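Side-chain contact in peptidase M16 C-terminal domain-containing protein (Enterococcus faecalis, PDB 3D3Y), which is of unknown function but is related to the M16 zinc metallopeptidases and probably binds a metal ion: residues 5-8 with 12-15. Numbering follows the deposited sequence.
Sequences SVQL and VNLH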
loop_
_atom_site.group_PDB
_atom_site.type_symbol
_atom_site.label_atom_id
_atom_site.label_comp_id
_atom_site.label_asym_id
_atom_site.label_seq_id
_atom_site.Cartn_x
_atom_site.Cartn_y
_atom_site.Cartn_z
ATOM N N SER A 5 -22.845 7.014 -6.842
ATOM C CA SER A 5 -22.252 5.999 -7.675
ATOM C C SER A 5 -23.191 5.524 -8.786
ATOM O O SER A 5 -24.424 5.492 -8.620
ATOM C CB SER A 5 -21.680 4.862 -6.829
ATOM O OG SER A 5 -22.653 3.892 -6.573
ATOM N N VAL A 6 -22.579 5.241 -9.931
ATOM C CA VAL A 6 -23.261 4.785 -11.130
ATOM C C VAL A 6 -22.479 3.660 -11.748
ATOM O O VAL A 6 -21.224 3.718 -11.846
ATOM C CB VAL A 6 -23.347 5.849 -12.239
ATOM C CG1 VAL A 6 -24.470 5.456 -13.204
ATOM C CG2 VAL A 6 -23.598 7.214 -11.673
ATOM N N GLN A 7 -23.221 2.640 -12.152
ATOM C CA GLN A 7 -22.693 1.598 -12.989
ATOM C C GLN A 7 -22.526 2.071 -14.442
ATOM O O GLN A 7 -23.519 2.371 -15.116
ATOM C CB GLN A 7 -23.630 0.418 -12.954
ATOM C CG GLN A 7 -23.033 -0.854 -13.458
ATOM C CD GLN A 7 -23.900 -2.041 -13.098
ATOM O OE1 GLN A 7 -25.131 -1.945 -13.092
ATOM N NE2 GLN A 7 -23.267 -3.158 -12.765
ATOM N N LEU A 8 -21.283 2.113 -14.910
ATOM C CA LEU A 8 -20.976 2.401 -16.318
ATOM C C LEU A 8 -21.300 1.154 -17.117
ATOM O O LEU A 8 -22.262 1.162 -17.897
ATOM C CB LEU A 8 -19.514 2.831 -16.485
ATOM C CG LEU A 8 -19.190 4.144 -15.776
ATOM C CD1 LEU A 8 -17.716 4.517 -15.966
ATOM C CD2 LEU A 8 -20.108 5.291 -16.178
ATOM N N VAL A 12 -17.658 -2.062 -13.573
ATOM C CA VAL A 12 -17.059 -0.736 -13.753
ATOM C C VAL A 12 -17.995 0.348 -13.224
ATOM O O VAL A 12 -19.051 0.643 -13.809
ATOM C CB VAL A 12 -16.675 -0.452 -15.241
ATOM C CG1 VAL A 12 -15.988 0.935 -15.363
ATOM C CG2 VAL A 12 -15.735 -1.546 -15.784
ATOM N N ASN A 13 -17.584 0.943 -12.114
ATOM C CA ASN A 13 -18.431 1.893 -11.406
ATOM C C ASN A 13 -17.794 3.238 -11.238
ATOM O O ASN A 13 -16.571 3.345 -11.089
ATOM C CB ASN A 13 -18.824 1.300 -10.057
ATOM C CG ASN A 13 -19.704 0.093 -10.223
ATOM O OD1 ASN A 13 -20.878 0.232 -10.539
ATOM N ND2 ASN A 13 -19.126 -1.106 -10.084
ATOM N N LEU A 14 -18.615 4.272 -11.311
ATOM C CA LEU A 14 -18.160 5.645 -11.168
ATOM C C LEU A 14 -18.663 6.175 -9.837
ATOM O O LEU A 14 -19.827 5.940 -9.449
ATOM C CB LEU A 14 -18.675 6.514 -12.330
ATOM C CG LEU A 14 -18.522 8.054 -12.279
ATOM C CD1 LEU A 14 -17.049 8.517 -12.223
ATOM C CD2 LEU A 14 -19.210 8.682 -13.468
ATOM N N HIS A 15 -17.799 6.899 -9.139
ATOM C CA HIS A 15 -18.147 7.468 -7.836
ATOM C C HIS A 15 -17.748 8.923 -7.838
ATOM O O HIS A 15 -16.562 9.254 -7.997
ATOM C CB HIS A 15 -17.421 6.732 -6.690
ATOM C CG HIS A 15 -17.456 5.242 -6.822
ATOM N ND1 HIS A 15 -18.496 4.478 -6.347
ATOM C CD2 HIS A 15 -16.590 4.377 -7.396
ATOM C CE1 HIS A 15 -18.270 3.203 -6.617
ATOM N NE2 HIS A 15 -17.118 3.113 -7.250
#
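Val6 and Leu14 form the hydrogen-bonded pair at the middle of this antiparallel contact: Leu14 N reaches Val6 O at 2.7 Å in a nearly straight bond (175° at the hydrogen), and Val6 N returns to Leu14 O. A third bond, Leu8 N to Val12 O at 2.9 Å, is more bent and lies where the chain turns at Leu8. Asn13 CB lies 3.8 Å from Val6 O; from there chi1 of -66° sets CG beside the backbone N and swings the amide toward the neighbouring strand. OD1 lies beside Gln7, 3.3 Å from its CA, while ND2 hydrogen-bonds Glu228. The Gln7 chain runs alongside, its amide plane only 21° from that of Asn13, and its NE2 makes a weak hydrogen bond to the same Glu228. On this face Ser5 CB sits 3.2 Å from His15 ND1, oblique to a ring whose NE2 is bonded to Asp202 and which stacks with Phe204. Near the turn Leu8 CD1 meets Val12 CG1 at 4.0 Å; on the opposite face Val6 and Leu14 touch helix 211-219. These strands make a beta hairpin at the margin of the six-stranded mixed sheet, strand 4-7 outermost, in an alpha+beta domain, as in the M16 peptidases.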